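Local coordinates for chemotaxis response regulator protein-glutamate methylesterase (Thermotoga maritima, PDB 3SFT), which probably removes methyl groups from methylglutamate residues of chemoreceptors and deamidates specific receptor glutamines, here represented by its C-terminal catalytic domain, at residues T62-E67 with P74-I79; V10-S15 with A35-V40; G82-G87 with L99-K104. All blocks are in the same frame, centred on the assembly; numbering follows the deposited sequence.

Contact 1. Residues T62-E67 with P74-I79; sequences TVKEAE and PGFVYI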
loop_
_atom_site.group_PDB
_atom_site.type_symbol
_atom_site.label_atom_id
_atom_site.label_comp_id
_atom_site.label_asym_id
_atom_site.label_seq_id
_atom_site.Cartn_x
_atom_site.Cartn_y
_atom_site.Cartn_z
ATOM N N THR A 62 2.972 13.074 6.928
ATOM C CA THR A 62 4.405 13.088 6.671
ATOM C C THR A 62 4.761 11.893 5.794
ATOM O O THR A 62 4.607 10.741 6.206
ATOM C CB THR A 62 5.216 13.037 7.981
ATOM O OG1 THR A 62 4.867 14.164 8.797
ATOM C CG2 THR A 62 6.715 13.077 7.686
ATOM N N VAL A 63 5.214 12.176 4.575
ATOM C CA VAL A 63 5.578 11.128 3.630
ATOM C C VAL A 63 7.086 10.967 3.553
ATOM O O VAL A 63 7.814 11.922 3.275
ATOM C CB VAL A 63 5.024 11.416 2.217
ATOM C CG1 VAL A 63 5.296 10.237 1.297
ATOM C CG2 VAL A 63 3.526 11.716 2.282
ATOM N N LYS A 64 7.547 9.741 3.767
ATOM C CA LYS A 64 8.970 9.451 3.734
ATOM C C LYS A 64 9.192 8.029 3.265
ATOM O O LYS A 64 8.252 7.246 3.144
ATOM C CB LYS A 64 9.580 9.619 5.133
ATOM C CG LYS A 64 9.052 8.619 6.173
ATOM C CD LYS A 64 9.591 8.899 7.576
ATOM C CE LYS A 64 11.081 8.656 7.670
ATOM N NZ LYS A 64 11.412 7.230 7.413
ATOM N N GLU A 65 10.453 7.702 3.025
ATOM C CA GLU A 65 10.844 6.376 2.595
ATOM C C GLU A 65 10.902 5.499 3.852
ATOM O O GLU A 65 11.320 5.964 4.915
ATOM C CB GLU A 65 12.220 6.462 1.934
ATOM C CG GLU A 65 12.516 5.363 0.932
ATOM C CD GLU A 65 13.620 5.741 -0.050
ATOM O OE1 GLU A 65 13.438 5.500 -1.262
ATOM O OE2 GLU A 65 14.665 6.277 0.388
ATOM N N ALA A 66 10.424 4.259 3.754
ATOM C CA ALA A 66 10.458 3.348 4.896
ATOM C C ALA A 66 11.904 2.963 5.166
ATOM O O ALA A 66 12.669 2.739 4.230
ATOM C CB ALA A 66 9.631 2.100 4.614
ATOM N N GLU A 67 12.276 2.901 6.444
ATOM C CA GLU A 67 13.638 2.537 6.836
ATOM C C GLU A 67 13.669 1.244 7.639
ATOM O O GLU A 67 12.735 0.935 8.385
ATOM C CB GLU A 67 14.287 3.658 7.650
ATOM C CG GLU A 67 14.446 4.958 6.892
ATOM C CD GLU A 67 15.119 6.031 7.722
ATOM O OE1 GLU A 67 16.340 5.909 7.968
ATOM O OE2 GLU A 67 14.427 6.993 8.128
ATOM N N PRO A 74 1.179 5.957 12.962
ATOM C CA PRO A 74 0.081 6.668 12.296
ATOM C C PRO A 74 0.528 8.107 12.013
ATOM O O PRO A 74 1.420 8.632 12.682
ATOM C CB PRO A 74 -1.048 6.610 13.332
ATOM C CG PRO A 74 -0.320 6.530 14.643
ATOM C CD PRO A 74 0.792 5.557 14.329
ATOM N N GLY A 75 -0.080 8.729 11.009
ATOM C CA GLY A 75 0.293 10.083 10.640
ATOM C C GLY A 75 1.421 10.102 9.618
ATOM O O GLY A 75 1.859 11.165 9.196
ATOM N N PHE A 76 1.899 8.920 9.234
ATOM C CA PHE A 76 2.975 8.790 8.256
ATOM C C PHE A 76 2.561 7.929 7.063
ATOM O O PHE A 76 1.694 7.058 7.173
ATOM C CB PHE A 76 4.207 8.135 8.886
ATOM C CG PHE A 76 4.921 8.995 9.888
ATOM C CD1 PHE A 76 6.027 9.751 9.505
ATOM C CD2 PHE A 76 4.514 9.027 11.221
ATOM C CE1 PHE A 76 6.723 10.527 10.435
ATOM C CE2 PHE A 76 5.202 9.801 12.164
ATOM C CZ PHE A 76 6.309 10.552 11.768
ATOM N N VAL A 77 3.203 8.185 5.926
ATOM C CA VAL A 77 2.987 7.439 4.698
ATOM C C VAL A 77 4.396 6.996 4.309
ATOM O O VAL A 77 5.280 7.826 4.076
ATOM C CB VAL A 77 2.354 8.324 3.595
ATOM C CG1 VAL A 77 2.172 7.522 2.302
ATOM C CG2 VAL A 77 1.006 8.851 4.066
ATOM N N TYR A 78 4.625 5.687 4.334
ATOM C CA TYR A 78 5.937 5.132 4.025
ATOM C C TYR A 78 6.041 4.544 2.618
ATOM O O TYR A 78 5.254 3.678 2.244
ATOM C CB TYR A 78 6.299 4.056 5.048
ATOM C CG TYR A 78 6.186 4.491 6.494
ATOM C CD1 TYR A 78 7.256 5.110 7.144
ATOM C CD2 TYR A 78 5.015 4.266 7.219
ATOM C CE1 TYR A 78 7.162 5.493 8.479
ATOM C CE2 TYR A 78 4.910 4.644 8.555
ATOM C CZ TYR A 78 5.988 5.256 9.178
ATOM O OH TYR A 78 5.895 5.631 10.493
ATOM N N ILE A 79 7.020 5.018 1.851
ATOM C CA ILE A 79 7.248 4.536 0.493
ATOM C C ILE A 79 8.331 3.457 0.563
ATOM O O ILE A 79 9.406 3.690 1.121
ATOM C CB ILE A 79 7.753 5.673 -0.442
ATOM C CG1 ILE A 79 6.802 6.876 -0.416
ATOM C CG2 ILE A 79 7.942 5.153 -1.847
ATOM C CD1 ILE A 79 5.339 6.552 -0.689
#
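T62-E67 and P74-I79 meet as two parallel strands at one edge of the seven-stranded parallel sheet of the methylesterase domain, where 62-65 is the outermost strand. The axes of strands 62-65 and 76-79 approach to 4.6 Å with 24° between their directions. Five backbone hydrogen bonds join the two segments: T62 N to G75 O, V77 N to T62 O, K64 N to V77 O, I79 N to K64 O and A66 N to I79 O. The donor switches strand at each step, which fixes the pairs T62-F76, V63-V77, K64-Y78 and E65-I79. G75, with positive phi (89°), turns the chain just before strand 76-79 and supplies the first acceptor.

V63, V77 and I79 pack through hydrocarbon on one face. V63 CG2 lies 3.8 Å from V77 CB, the two valines side by side, while V63 CG1 reaches over to I79 CG1 at 4.1 Å. E65, on the same face, turns its carboxylate to T48 OG1. Helix 48-58 covers this face through L55 and A52.

The other face carries T62, K64, F76 and Y78. T62 CG2, anti to the backbone N, lies 3.7 Å from F76 CE1, the two side chains side by side and pointing the same way. K64 lies alongside Y78, with CG 4.1 Å from Y78 CD1, and slants past F76, its CD equally near F76 CD1. Y78 OH bonds to the backbone N of K73. In the lysine chain chi3 (-67°) turns CE and chi4 turns NZ, which ends beside E65 O and E67; E70 also forms a salt bridge to it. K64 NZ donates to E65 O at 2.8 Å and meets the anti lone pair of E67 OE2 at 3.1 Å.

Contact 2. Residues V10-S15 with A35-V40; sequences VVIGSS and APIVVV
I12 is the side chain that links most of its face across V10-S15 and A35-V40, two parallel strands at the centre of the doubly wound domain. The strands belong to a beta-alpha-beta unit with helix 18-22, and their axes lie 4.7 Å apart at 17°. Five backbone hydrogen bonds hold the pairing, from V10 N to P36 O at one end to S14 N to V40 O at the other.

I12 CG1 stands anti to the carbonyl carbon (chi1 -52°), and an extended chi2 of -174° carries CD1 to I37 CG2 at 4.0 Å. The same methyl also approaches V39 CG2, which lies 4.2 Å from I12 CB, the two side chains running alongside one another. V10 joins this face through CB, 4.1 Å from I37 CG1. On the face of V11, V38 and V40 contact is looser: V11 CG2 comes no nearer than 4.5 Å to V38 CB, and helix 112-123 packs there on V11 and V40.

The one polar side chain reaching across is S14. Its OG sits between the backbone N and the carbonyl carbon, 4.3 Å from V39 CG1, and hydrogen-bonds to Q41 OE1. Hydrocarbon packing thus gives way to polar groups at the C-terminal strand ends, where S15, the predicted active-site serine, leaves the sheet beside H42, consistent with a catalytic site built on these ends.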
loop_
_atom_site.group_PDB
_atom_site.type_symbol
_atom_site.label_atom_id
_atom_site.label_comp_id
_atom_site.label_asym_id
_atom_site.label_seq_id
_atom_site.Cartn_x
_atom_site.Cartn_y
_atom_site.Cartn_z
ATOM N N VAL A 10 -3.039 0.568 6.332
ATOM C CA VAL A 10 -3.394 0.656 4.930
ATOM C C VAL A 10 -2.143 0.355 4.112
ATOM O O VAL A 10 -1.104 0.980 4.295
ATOM C CB VAL A 10 -3.933 2.057 4.566
ATOM C CG1 VAL A 10 -4.319 2.105 3.089
ATOM C CG2 VAL A 10 -5.133 2.405 5.441
ATOM N N VAL A 11 -2.230 -0.660 3.266
ATOM C CA VAL A 11 -1.119 -1.039 2.413
ATOM C C VAL A 11 -1.595 -0.826 0.982
ATOM O O VAL A 11 -2.599 -1.401 0.558
ATOM C CB VAL A 11 -0.712 -2.510 2.633
ATOM C CG1 VAL A 11 0.427 -2.887 1.696
ATOM C CG2 VAL A 11 -0.300 -2.733 4.086
ATOM N N ILE A 12 -0.888 0.044 0.268
ATOM C CA ILE A 12 -1.215 0.389 -1.107
ATOM C C ILE A 12 -0.180 -0.153 -2.074
ATOM O O ILE A 12 1.025 -0.018 -1.843
ATOM C CB ILE A 12 -1.256 1.924 -1.301
ATOM C CG1 ILE A 12 -2.173 2.570 -0.256
ATOM C CG2 ILE A 12 -1.704 2.260 -2.719
ATOM C CD1 ILE A 12 -2.391 4.069 -0.450
ATOM N N GLY A 13 -0.665 -0.755 -3.156
ATOM C CA GLY A 13 0.205 -1.301 -4.181
ATOM C C GLY A 13 -0.095 -0.593 -5.487
ATOM O O GLY A 13 -1.256 -0.446 -5.865
ATOM N N SER A 14 0.949 -0.161 -6.185
ATOM C CA SER A 14 0.777 0.558 -7.438
ATOM C C SER A 14 1.961 0.390 -8.382
ATOM O O SER A 14 3.072 0.069 -7.958
ATOM C CB SER A 14 0.574 2.045 -7.146
ATOM O OG SER A 14 1.606 2.538 -6.302
ATOM N N SER A 15 1.715 0.634 -9.666
ATOM C CA SER A 15 2.754 0.539 -10.669
ATOM C C SER A 15 2.593 1.647 -11.716
ATOM O O SER A 15 2.768 2.818 -11.399
ATOM C CB SER A 15 2.753 -0.846 -11.318
ATOM O OG SER A 15 3.958 -1.055 -12.033
ATOM N N ALA A 35 -4.355 5.635 11.041
ATOM C CA ALA A 35 -3.696 4.406 10.616
ATOM C C ALA A 35 -2.473 4.686 9.772
ATOM O O ALA A 35 -2.497 5.558 8.910
ATOM C CB ALA A 35 -4.670 3.525 9.837
ATOM N N PRO A 36 -1.364 3.981 10.039
ATOM C CA PRO A 36 -0.161 4.212 9.234
ATOM C C PRO A 36 -0.435 3.732 7.807
ATOM O O PRO A 36 -1.242 2.823 7.602
ATOM C CB PRO A 36 0.888 3.348 9.930
ATOM C CG PRO A 36 0.078 2.262 10.576
ATOM C CD PRO A 36 -1.109 3.000 11.107
ATOM N N ILE A 37 0.172 4.387 6.825
ATOM C CA ILE A 37 -0.021 3.998 5.430
ATOM C C ILE A 37 1.305 3.556 4.824
ATOM O O ILE A 37 2.333 4.205 5.021
ATOM C CB ILE A 37 -0.606 5.158 4.592
ATOM C CG1 ILE A 37 -1.951 5.599 5.174
ATOM C CG2 ILE A 37 -0.771 4.735 3.135
ATOM C CD1 ILE A 37 -2.566 6.779 4.474
ATOM N N VAL A 38 1.281 2.422 4.131
ATOM C CA VAL A 38 2.471 1.881 3.482
ATOM C C VAL A 38 2.215 1.817 1.979
ATOM O O VAL A 38 1.192 1.289 1.533
ATOM C CB VAL A 38 2.805 0.462 4.005
ATOM C CG1 VAL A 38 4.050 -0.072 3.322
ATOM C CG2 VAL A 38 2.997 0.489 5.520
ATOM N N VAL A 39 3.128 2.379 1.199
ATOM C CA VAL A 39 2.975 2.378 -0.247
ATOM C C VAL A 39 4.108 1.630 -0.934
ATOM O O VAL A 39 5.276 1.936 -0.721
ATOM C CB VAL A 39 2.933 3.826 -0.812
ATOM C CG1 VAL A 39 2.858 3.800 -2.336
ATOM C CG2 VAL A 39 1.746 4.586 -0.236
ATOM N N VAL A 40 3.750 0.628 -1.733
ATOM C CA VAL A 40 4.717 -0.144 -2.498
ATOM C C VAL A 40 4.460 0.187 -3.969
ATOM O O VAL A 40 3.513 -0.309 -4.579
ATOM C CB VAL A 40 4.565 -1.671 -2.281
ATOM C CG1 VAL A 40 5.592 -2.416 -3.108
ATOM C CG2 VAL A 40 4.733 -2.026 -0.802
#

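Contact 3. Residues G82-G87 with L99-K104; sequences GDFHLG and LDKSDK
F84 is sandwiched between L99 and K101 where G82-G87 and L99-K104 form the open end of a beta hairpin. K101 makes a cation-pi contact, with NZ 4.2 Å from the F84 ring centroid and 16° off the ring normal. Over the opposite face L99 CB forms a CH-pi contact at 4.1 Å from that centroid, and D100 O lies at the ring edge.

Among the hydrogen bonds, H85 and D100 form a hydrogen-bonded antiparallel pair, H85 N to D100 O and D100 N to H85 O. K101 NZ donates to D83 O at 2.7 Å from above the carbonyl plane, its chain bent only at chi4 (-46°). H85 NE2 donates to D103 O at 2.9 Å; that oxygen lies in the imidazole plane. D100 OD2 receives both S102 OG, at 2.7 Å, and S102 N, the latter bond making an Asx turn that bends the chain beyond the strand.

Apolar contact continues with L86 CD1 against L99 CD2, 3.9 Å apart.

The hairpin of strands 85-91 and 94-100 rests on helix 112-123: F114 meets the H85 ring almost parallel and touches D100 and S102, while T115 hydrogen-bonds to L86 O.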
loop_
_atom_site.group_PDB
_atom_site.type_symbol
_atom_site.label_atom_id
_atom_site.label_comp_id
_atom_site.label_asym_id
_atom_site.label_seq_id
_atom_site.Cartn_x
_atom_site.Cartn_y
_atom_site.Cartn_z
ATOM N N GLY A 82 13.866 0.904 -2.963
ATOM C CA GLY A 82 14.237 -0.086 -3.962
ATOM C C GLY A 82 15.207 -1.159 -3.494
ATOM O O GLY A 82 15.781 -1.061 -2.412
ATOM N N ASP A 83 15.341 -2.207 -4.307
ATOM C CA ASP A 83 16.239 -3.336 -4.049
ATOM C C ASP A 83 15.826 -4.322 -2.954
ATOM O O ASP A 83 16.415 -5.399 -2.841
ATOM C CB ASP A 83 17.664 -2.837 -3.771
ATOM C CG ASP A 83 18.270 -2.096 -4.952
ATOM O OD1 ASP A 83 18.217 -2.638 -6.080
ATOM O OD2 ASP A 83 18.803 -0.981 -4.745
ATOM N N PHE A 84 14.823 -3.967 -2.154
ATOM C CA PHE A 84 14.373 -4.839 -1.065
ATOM C C PHE A 84 12.855 -4.986 -1.009
ATOM O O PHE A 84 12.118 -4.119 -1.478
ATOM C CB PHE A 84 14.792 -4.273 0.303
ATOM C CG PHE A 84 16.273 -4.084 0.484
ATOM C CD1 PHE A 84 17.069 -5.120 0.956
ATOM C CD2 PHE A 84 16.859 -2.839 0.261
ATOM C CE1 PHE A 84 18.432 -4.917 1.211
ATOM C CE2 PHE A 84 18.216 -2.627 0.510
ATOM C CZ PHE A 84 19.003 -3.665 0.986
ATOM N N HIS A 85 12.402 -6.102 -0.446
ATOM C CA HIS A 85 10.978 -6.338 -0.228
ATOM C C HIS A 85 10.789 -5.711 1.148
ATOM O O HIS A 85 11.654 -5.855 2.019
ATOM C CB HIS A 85 10.661 -7.831 -0.143
ATOM C CG HIS A 85 10.574 -8.511 -1.472
ATOM N ND1 HIS A 85 9.787 -8.040 -2.497
ATOM C CD2 HIS A 85 11.166 -9.636 -1.937
ATOM C CE1 HIS A 85 9.897 -8.844 -3.540
ATOM N NE2 HIS A 85 10.728 -9.819 -3.227
ATOM N N LEU A 86 9.712 -4.956 1.324
ATOM C CA LEU A 86 9.450 -4.304 2.601
ATOM C C LEU A 86 8.598 -5.173 3.523
ATOM O O LEU A 86 7.406 -5.377 3.281
ATOM C CB LEU A 86 8.769 -2.957 2.369
ATOM C CG LEU A 86 8.480 -2.124 3.617
ATOM C CD1 LEU A 86 9.787 -1.761 4.312
ATOM C CD2 LEU A 86 7.716 -0.866 3.223
ATOM N N GLY A 87 9.216 -5.684 4.583
ATOM C CA GLY A 87 8.489 -6.510 5.522
ATOM C C GLY A 87 8.032 -5.734 6.737
ATOM O O GLY A 87 8.401 -4.574 6.920
ATOM N N LEU A 99 13.920 -4.771 5.883
ATOM C CA LEU A 99 14.248 -4.894 4.474
ATOM C C LEU A 99 14.712 -6.307 4.169
ATOM O O LEU A 99 15.751 -6.763 4.645
ATOM C CB LEU A 99 15.299 -3.851 4.081
ATOM C CG LEU A 99 14.834 -2.400 4.256
ATOM C CD1 LEU A 99 15.932 -1.435 3.847
ATOM C CD2 LEU A 99 13.577 -2.153 3.433
ATOM N N ASP A 100 13.892 -7.006 3.400
ATOM C CA ASP A 100 14.150 -8.384 3.028
ATOM C C ASP A 100 14.708 -8.453 1.608
ATOM O O ASP A 100 14.238 -7.747 0.714
ATOM C CB ASP A 100 12.838 -9.168 3.147
ATOM C CG ASP A 100 12.993 -10.631 2.826
ATOM O OD1 ASP A 100 13.300 -11.420 3.744
ATOM O OD2 ASP A 100 12.786 -10.987 1.653
ATOM N N LYS A 101 15.716 -9.294 1.398
ATOM C CA LYS A 101 16.308 -9.412 0.070
ATOM C C LYS A 101 16.100 -10.764 -0.596
ATOM O O LYS A 101 16.979 -11.256 -1.305
ATOM C CB LYS A 101 17.795 -9.046 0.092
ATOM C CG LYS A 101 18.128 -7.921 -0.883
ATOM C CD LYS A 101 19.623 -7.665 -0.987
ATOM C CE LYS A 101 19.913 -6.260 -1.506
ATOM N NZ LYS A 101 19.081 -5.921 -2.689
ATOM N N SER A 102 14.927 -11.357 -0.383
ATOM C CA SER A 102 14.619 -12.638 -1.005
ATOM C C SER A 102 14.325 -12.408 -2.490
ATOM O O SER A 102 14.267 -11.265 -2.944
ATOM C CB SER A 102 13.440 -13.328 -0.308
ATOM O OG SER A 102 12.249 -12.570 -0.410
ATOM N N ASP A 103 14.137 -13.495 -3.231
ATOM C CA ASP A 103 13.879 -13.437 -4.670
ATOM C C ASP A 103 12.762 -12.496 -5.107
ATOM O O ASP A 103 11.835 -12.223 -4.352
ATOM C CB ASP A 103 13.584 -14.838 -5.212
ATOM C CG ASP A 103 14.801 -15.744 -5.209
ATOM O OD1 ASP A 103 15.925 -15.254 -4.960
ATOM O OD2 ASP A 103 14.633 -16.954 -5.471
ATOM N N LYS A 104 12.863 -12.026 -6.346
ATOM C CA LYS A 104 11.869 -11.141 -6.918
ATOM C C LYS A 104 10.553 -11.908 -7.087
ATOM O O LYS A 104 10.559 -13.095 -7.419
ATOM C CB LYS A 104 12.362 -10.601 -8.268
ATOM C CG LYS A 104 13.538 -9.633 -8.156
ATOM C CD LYS A 104 14.002 -9.145 -9.522
ATOM C CE LYS A 104 15.178 -8.198 -9.366
ATOM N NZ LYS A 104 15.739 -7.772 -10.676
#

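Overall arrangement
Contacts 1 and 2 share the parallel sheet, their centres 10 Å apart. Strands 76-79 and 37-41 are neighbours in it, and probable hydrogen bonds from Y78 N to I37 O and from V39 N to Y78 O make the four strands continuous. Contact 3 belongs to the two-stranded hairpin, about 17 Å from contact 1 and 15 Å from contact 2, centre to centre. L86 bridges the gap, packing on A66 and V38. Along the chain contact 2 closes first, then 1, then 3. The central pair leads to the predicted active-site serine, the second extends the sheet to its edge, and the hairpin's H85 side chain lies about 7 Å from that of predicted active-site D138.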